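PDB 1W52: pancreatic lipase related protein 2 from Equus caballus, which probably hydrolyses galactolipids and triacylglycerols, releasing fatty acids from their glycerol backbones. Local coordinates for residues Y271-F282 with L329-W340. Sequence-based numbering, arbitrary orientation.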
ATOM      1  N   TYR A 271      -4.693   2.984   0.327  1.00 21.57           N
ATOM      2  CA  TYR A 271      -4.725   1.645   0.810  1.00 21.84           C
ATOM      3  C   TYR A 271      -4.237   1.649   2.260  1.00 22.33           C
ATOM      4  O   TYR A 271      -4.846   1.039   3.151  1.00 23.26           O
ATOM      5  CB  TYR A 271      -3.841   0.748  -0.022  1.00 21.61           C
ATOM      6  CG  TYR A 271      -4.179   0.633  -1.485  1.00 23.90           C
ATOM      7  CD1 TYR A 271      -5.449   0.838  -1.966  1.00 26.25           C
ATOM      8  CD2 TYR A 271      -3.203   0.288  -2.400  1.00 28.18           C
ATOM      9  CE1 TYR A 271      -5.722   0.729  -3.328  1.00 27.69           C
ATOM     10  CE2 TYR A 271      -3.475   0.175  -3.766  1.00 28.66           C
ATOM     11  CZ  TYR A 271      -4.733   0.397  -4.222  1.00 27.74           C
ATOM     12  OH  TYR A 271      -5.001   0.279  -5.575  1.00 29.79           O
ATOM     13  N   TYR A 272      -3.147   2.353   2.527  1.00 21.75           N
ATOM     14  CA  TYR A 272      -2.616   2.306   3.860  1.00 20.90           C
ATOM     15  C   TYR A 272      -3.656   2.821   4.830  1.00 20.08           C
ATOM     16  O   TYR A 272      -4.031   2.147   5.756  1.00 19.50           O
ATOM     17  CB  TYR A 272      -1.349   3.135   3.978  1.00 21.44           C
ATOM     18  CG  TYR A 272      -0.687   3.006   5.351  1.00 20.24           C
ATOM     19  CD1 TYR A 272      -1.122   3.766   6.425  1.00 18.71           C
ATOM     20  CD2 TYR A 272       0.371   2.162   5.542  1.00 19.38           C
ATOM     21  CE1 TYR A 272      -0.520   3.688   7.639  1.00 20.40           C
ATOM     22  CE2 TYR A 272       0.983   2.064   6.775  1.00 20.39           C
ATOM     23  CZ  TYR A 272       0.530   2.826   7.822  1.00 20.09           C
ATOM     24  OH  TYR A 272       1.112   2.746   9.051  1.00 15.23           O
ATOM     25  N   SER A 273      -4.102   4.035   4.645  1.00 19.32           N
ATOM     26  CA  SER A 273      -5.055   4.566   5.594  1.00 19.75           C
ATOM     27  C   SER A 273      -6.245   3.594   5.856  1.00 20.09           C
ATOM     28  O   SER A 273      -6.752   3.496   6.962  1.00 19.94           O
ATOM     29  CB  SER A 273      -5.553   5.919   5.110  1.00 19.77           C
ATOM     30  OG  SER A 273      -6.752   6.247   5.743  1.00 21.51           O
ATOM     31  N   SER A 274      -6.695   2.854   4.859  1.00 20.95           N
ATOM     32  CA  SER A 274      -7.801   1.922   5.076  1.00 21.31           C
ATOM     33  C   SER A 274      -7.372   0.699   5.857  1.00 21.56           C
ATOM     34  O   SER A 274      -8.133   0.196   6.637  1.00 22.46           O
ATOM     35  CB  SER A 274      -8.381   1.429   3.760  1.00 21.97           C
ATOM     36  OG  SER A 274      -9.191   0.275   3.973  1.00 22.92           O
ATOM     37  N   SER A 275      -6.180   0.177   5.612  1.00 21.84           N
ATOM     38  CA  SER A 275      -5.581  -0.903   6.456  1.00 21.59           C
ATOM     39  C   SER A 275      -5.513  -0.571   7.972  1.00 22.33           C
ATOM     40  O   SER A 275      -5.558  -1.460   8.834  1.00 21.57           O
ATOM     41  CB  SER A 275      -4.151  -1.238   5.979  1.00 20.98           C
ATOM     42  OG  SER A 275      -3.227  -0.377   6.576  1.00 16.77           O
ATOM     43  N   ILE A 276      -5.390   0.709   8.282  1.00 23.12           N
ATOM     44  CA  ILE A 276      -5.415   1.130   9.648  1.00 24.66           C
ATOM     45  C   ILE A 276      -6.663   0.627  10.331  1.00 25.11           C
ATOM     46  O   ILE A 276      -6.572   0.074  11.433  1.00 24.75           O
ATOM     47  CB  ILE A 276      -5.432   2.609   9.729  1.00 25.70           C
ATOM     48  CG1 ILE A 276      -4.067   3.198   9.333  1.00 25.55           C
ATOM     49  CG2 ILE A 276      -5.842   3.029  11.164  1.00 28.55           C
ATOM     50  CD1 ILE A 276      -4.086   4.726   9.331  1.00 24.38           C
ATOM     51  N   LEU A 277      -7.829   0.862   9.707  1.00 26.20           N
ATOM     52  CA  LEU A 277      -9.122   0.357  10.237  1.00 26.41           C
ATOM     53  C   LEU A 277      -9.535  -1.005   9.746  1.00 28.81           C
ATOM     54  O   LEU A 277     -10.517  -1.517  10.223  1.00 29.87           O
ATOM     55  CB  LEU A 277     -10.255   1.291   9.902  1.00 25.02           C
ATOM     56  CG  LEU A 277      -9.940   2.727  10.244  1.00 23.46           C
ATOM     57  CD1 LEU A 277     -11.179   3.543  10.420  1.00 21.45           C
ATOM     58  CD2 LEU A 277      -9.199   2.773  11.523  1.00 24.78           C
ATOM     59  N   ASN A 278      -8.788  -1.624   8.845  1.00 31.38           N
ATOM     60  CA  ASN A 278      -9.256  -2.831   8.207  1.00 33.66           C
ATOM     61  C   ASN A 278      -8.163  -3.794   8.004  1.00 35.81           C
ATOM     62  O   ASN A 278      -8.017  -4.339   6.917  1.00 36.54           O
ATOM     63  CB  ASN A 278      -9.835  -2.502   6.837  1.00 34.21           C
ATOM     64  CG  ASN A 278     -11.091  -1.673   6.933  1.00 34.22           C
ATOM     65  OD1 ASN A 278     -12.147  -2.215   7.239  1.00 34.07           O
ATOM     66  ND2 ASN A 278     -10.986  -0.361   6.690  1.00 32.86           N
ATOM     67  N   PRO A 279      -7.429  -4.060   9.060  1.00 38.38           N
ATOM     68  CA  PRO A 279      -6.172  -4.821   8.963  1.00 39.94           C
ATOM     69  C   PRO A 279      -6.270  -6.046   8.057  1.00 41.64           C
ATOM     70  O   PRO A 279      -5.360  -6.320   7.296  1.00 41.63           O
ATOM     71  CB  PRO A 279      -5.948  -5.296  10.399  1.00 40.49           C
ATOM     72  CG  PRO A 279      -7.269  -4.880  11.201  1.00 40.14           C
ATOM     73  CD  PRO A 279      -7.818  -3.725  10.443  1.00 38.44           C
ATOM     74  N   ASP A 280      -7.378  -6.785   8.149  1.00 44.00           N
ATOM     75  CA  ASP A 280      -7.499  -8.079   7.463  1.00 45.83           C
ATOM     76  C   ASP A 280      -7.818  -7.872   6.005  1.00 44.39           C
ATOM     77  O   ASP A 280      -8.183  -8.810   5.291  1.00 45.03           O
ATOM     78  CB  ASP A 280      -8.598  -8.943   8.105  1.00 47.40           C
ATOM     79  CG  ASP A 280      -8.297  -9.281   9.575  1.00 52.84           C
ATOM     80  OD1 ASP A 280      -7.219  -9.907   9.856  1.00 56.98           O
ATOM     81  OD2 ASP A 280      -9.086  -8.941  10.506  1.00 59.90           O
ATOM     82  N   GLY A 281      -7.687  -6.628   5.569  1.00 42.13           N
ATOM     83  CA  GLY A 281      -8.263  -6.199   4.325  1.00 40.11           C
ATOM     84  C   GLY A 281      -7.324  -6.314   3.152  1.00 37.40           C
ATOM     85  O   GLY A 281      -7.755  -6.204   1.986  1.00 37.68           O
ATOM     86  N   PHE A 282      -6.045  -6.519   3.460  1.00 33.20           N
ATOM     87  CA  PHE A 282      -4.996  -6.396   2.459  1.00 29.76           C
ATOM     88  C   PHE A 282      -3.905  -7.360   2.776  1.00 28.61           C
ATOM     89  O   PHE A 282      -2.826  -6.948   3.150  1.00 28.10           O
ATOM     90  CB  PHE A 282      -4.395  -4.989   2.429  1.00 28.33           C
ATOM     91  CG  PHE A 282      -5.399  -3.863   2.367  1.00 24.67           C
ATOM     92  CD1 PHE A 282      -5.632  -3.189   1.199  1.00 20.25           C
ATOM     93  CD2 PHE A 282      -6.054  -3.414   3.507  1.00 22.70           C
ATOM     94  CE1 PHE A 282      -6.520  -2.099   1.174  1.00 18.88           C
ATOM     95  CE2 PHE A 282      -6.961  -2.305   3.462  1.00 20.00           C
ATOM     96  CZ  PHE A 282      -7.193  -1.680   2.303  1.00 16.83           C
ATOM     97  N   LEU A 329      -0.870  -8.947  -4.224  1.00 22.82           N
ATOM     98  CA  LEU A 329      -2.235  -9.036  -3.775  1.00 22.91           C
ATOM     99  C   LEU A 329      -3.112  -8.157  -4.708  1.00 25.17           C
ATOM    100  O   LEU A 329      -2.577  -7.471  -5.598  1.00 25.35           O
ATOM    101  CB  LEU A 329      -2.325  -8.590  -2.325  1.00 21.15           C
ATOM    102  CG  LEU A 329      -2.019  -7.119  -2.136  1.00 18.15           C
ATOM    103  CD1 LEU A 329      -2.758  -6.536  -0.876  1.00 17.78           C
ATOM    104  CD2 LEU A 329      -0.535  -6.881  -2.120  1.00 14.05           C
ATOM    105  N   ASN A 330      -4.428  -8.165  -4.501  1.00 26.84           N
ATOM    106  CA  ASN A 330      -5.293  -7.308  -5.279  1.00 29.00           C
ATOM    107  C   ASN A 330      -6.242  -6.511  -4.383  1.00 30.53           C
ATOM    108  O   ASN A 330      -6.955  -7.081  -3.583  1.00 31.00           O
ATOM    109  CB  ASN A 330      -6.099  -8.142  -6.319  1.00 29.48           C
ATOM    110  CG  ASN A 330      -5.242  -8.662  -7.511  1.00 29.65           C
ATOM    111  OD1 ASN A 330      -5.496  -9.782  -8.042  1.00 30.81           O
ATOM    112  ND2 ASN A 330      -4.245  -7.874  -7.929  1.00 25.81           N
ATOM    113  N   THR A 331      -6.289  -5.200  -4.552  1.00 32.71           N
ATOM    114  CA  THR A 331      -7.257  -4.377  -3.837  1.00 35.09           C
ATOM    115  C   THR A 331      -8.604  -4.279  -4.518  1.00 37.69           C
ATOM    116  O   THR A 331      -8.807  -4.770  -5.598  1.00 36.77           O
ATOM    117  CB  THR A 331      -6.725  -2.958  -3.701  1.00 34.92           C
ATOM    118  OG1 THR A 331      -6.277  -2.514  -4.994  1.00 36.06           O
ATOM    119  CG2 THR A 331      -5.518  -2.937  -2.767  1.00 34.08           C
ATOM    120  N   GLY A 332      -9.517  -3.589  -3.859  1.00 41.98           N
ATOM    121  CA  GLY A 332     -10.760  -3.193  -4.469  1.00 45.62           C
ATOM    122  C   GLY A 332     -10.609  -1.968  -5.348  1.00 49.22           C
ATOM    123  O   GLY A 332      -9.573  -1.313  -5.314  1.00 49.78           O
ATOM    124  N   GLU A 333     -11.664  -1.687  -6.121  1.00 53.53           N
ATOM    125  CA  GLU A 333     -11.783  -0.511  -6.987  1.00 57.47           C
ATOM    126  C   GLU A 333     -12.129   0.743  -6.186  1.00 55.21           C
ATOM    127  O   GLU A 333     -11.794   1.816  -6.649  1.00 55.33           O
ATOM    128  CB  GLU A 333     -12.879  -0.707  -8.086  1.00 61.71           C
ATOM    129  CG  GLU A 333     -12.599  -1.685  -9.259  1.00 73.49           C
ATOM    130  CD  GLU A 333     -12.770  -3.192  -8.913  1.00 85.36           C
ATOM    131  OE1 GLU A 333     -13.736  -3.562  -8.198  1.00 91.55           O
ATOM    132  OE2 GLU A 333     -11.935  -4.027  -9.365  1.00 91.29           O
ATOM    133  N   SER A 334     -12.796   0.630  -5.021  1.00 53.54           N
ATOM    134  CA  SER A 334     -13.214   1.828  -4.229  1.00 52.28           C
ATOM    135  C   SER A 334     -13.694   1.682  -2.752  1.00 50.73           C
ATOM    136  O   SER A 334     -13.874   0.604  -2.238  1.00 50.01           O
ATOM    137  CB  SER A 334     -14.305   2.576  -4.989  1.00 52.35           C
ATOM    138  OG  SER A 334     -15.203   1.643  -5.555  1.00 53.02           O
ATOM    139  N   GLY A 335     -13.890   2.818  -2.095  1.00 49.61           N
ATOM    140  CA  GLY A 335     -14.394   2.866  -0.742  1.00 49.21           C
ATOM    141  C   GLY A 335     -13.320   2.678   0.307  1.00 48.81           C
ATOM    142  O   GLY A 335     -12.624   3.631   0.655  1.00 49.95           O
ATOM    143  N   ASP A 336     -13.226   1.456   0.835  1.00 47.52           N
ATOM    144  CA  ASP A 336     -12.148   1.008   1.729  1.00 45.67           C
ATOM    145  C   ASP A 336     -11.154   0.027   0.966  1.00 42.67           C
ATOM    146  O   ASP A 336     -10.098  -0.369   1.496  1.00 43.21           O
ATOM    147  CB  ASP A 336     -12.777   0.360   2.983  1.00 46.24           C
ATOM    148  CG  ASP A 336     -13.277  -1.081   2.716  1.00 48.46           C
ATOM    149  OD1 ASP A 336     -13.836  -1.358   1.638  1.00 52.67           O
ATOM    150  OD2 ASP A 336     -13.152  -2.022   3.508  1.00 49.98           O
ATOM    151  N   TYR A 337     -11.483  -0.339  -0.271  1.00 38.03           N
ATOM    152  CA  TYR A 337     -10.587  -1.090  -1.149  1.00 35.40           C
ATOM    153  C   TYR A 337     -10.166  -2.455  -0.616  1.00 34.02           C
ATOM    154  O   TYR A 337      -9.129  -3.001  -1.018  1.00 31.55           O
ATOM    155  CB  TYR A 337      -9.301  -0.310  -1.495  1.00 35.25           C
ATOM    156  CG  TYR A 337      -9.465   1.156  -1.904  1.00 33.76           C
ATOM    157  CD1 TYR A 337      -9.363   2.160  -0.963  1.00 31.57           C
ATOM    158  CD2 TYR A 337      -9.674   1.528  -3.243  1.00 31.65           C
ATOM    159  CE1 TYR A 337      -9.523   3.447  -1.301  1.00 31.03           C
ATOM    160  CE2 TYR A 337      -9.813   2.835  -3.596  1.00 28.68           C
ATOM    161  CZ  TYR A 337      -9.742   3.799  -2.613  1.00 29.91           C
ATOM    162  OH  TYR A 337      -9.843   5.150  -2.890  1.00 30.04           O
ATOM    163  N   THR A 338     -10.973  -3.036   0.257  1.00 33.59           N
ATOM    164  CA  THR A 338     -10.616  -4.347   0.803  1.00 33.86           C
ATOM    165  C   THR A 338     -11.085  -5.457  -0.104  1.00 35.29           C
ATOM    166  O   THR A 338     -12.195  -5.436  -0.567  1.00 35.97           O
ATOM    167  CB  THR A 338     -11.208  -4.546   2.178  1.00 33.19           C
ATOM    168  OG1 THR A 338     -12.572  -4.117   2.206  1.00 31.77           O
ATOM    169  CG2 THR A 338     -10.533  -3.631   3.165  1.00 33.57           C
ATOM    170  N   SER A 339     -10.228  -6.415  -0.380  1.00 37.21           N
ATOM    171  CA  SER A 339     -10.616  -7.560  -1.156  1.00 38.64           C
ATOM    172  C   SER A 339     -10.054  -8.787  -0.472  1.00 39.48           C
ATOM    173  O   SER A 339      -8.980  -8.761   0.133  1.00 40.92           O
ATOM    174  CB  SER A 339     -10.080  -7.484  -2.577  1.00 39.29           C
ATOM    175  OG  SER A 339      -9.639  -8.775  -3.048  1.00 40.48           O
ATOM    176  N   TRP A 340     -10.774  -9.877  -0.575  1.00 39.19           N
ATOM    177  CA  TRP A 340     -10.278 -11.101  -0.049  1.00 38.74           C
ATOM    178  C   TRP A 340     -10.131 -12.079  -1.168  1.00 39.78           C
ATOM    179  O   TRP A 340     -10.853 -12.030  -2.144  1.00 41.13           O
ATOM    180  CB  TRP A 340     -11.258 -11.589   0.963  1.00 38.04           C
ATOM    181  CG  TRP A 340     -11.070 -10.910   2.245  1.00 35.16           C
ATOM    182  CD1 TRP A 340     -10.300 -11.340   3.246  1.00 31.95           C
ATOM    183  CD2 TRP A 340     -11.649  -9.666   2.680  1.00 31.37           C
ATOM    184  NE1 TRP A 340     -10.353 -10.458   4.296  1.00 33.03           N
ATOM    185  CE2 TRP A 340     -11.189  -9.427   3.981  1.00 31.57           C
ATOM    186  CE3 TRP A 340     -12.497  -8.736   2.103  1.00 31.90           C
ATOM    187  CZ2 TRP A 340     -11.558  -8.299   4.740  1.00 33.27           C
ATOM    188  CZ3 TRP A 340     -12.891  -7.573   2.887  1.00 34.06           C
ATOM    189  CH2 TRP A 340     -12.416  -7.389   4.179  1.00 32.88           C
TER
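The ring of Tyr-271 is met by two residues of 329-340 at once. CG2 of Thr-331 sits over the centre of one face, 3.6 Å from the ring centroid and only 7° off its normal, a CH-pi contact. The CD1-CE1 edge of the same ring points at the face of Tyr-337 in a T-shaped pair, with centroids 5.5 Å apart and planes at 73°. In Thr-331, chi1 of 50° places OG1 between the backbone N and the carbonyl carbon, where it is hydrogen-bonded to Asn-231 ND2, and sets CG2 anti to that carbon, over the tyrosine ring. With an alanine at Tyr-271, this methyl and the Tyr-337 face are likely to lose their aromatic partner, opening a gap between helix and loop. One turn further along the helix, Ser-274 OG donates to Asp-336 O (2.7 Å), in the carbonyl plane and on a lone pair. The helix, 257-277, belongs to the alpha/beta-hydrolase domain and carries the predicted catalytic His-265; the loop leaves strand 325-329 of the central sheet and runs toward the C-terminal PLAT domain. The Phe-282 ring wedges between the segments, with Ser-274 OG and Thr-331 CG2 at its edge, in plane, while CE2 lies 3.8 Å from Thr-338 CG2, the two side chains crossing at about a right angle. Its CB packs on Leu-329 CD1. Thr-338 CG2 also lies 3.6 Å from Gly-281 CA. Further along 329-340, the Trp-340 indole brings CZ2 to 3.9 Å from Gly-281 CA, beside a weak backbone bond from Ser-339 N to Gly-281 O.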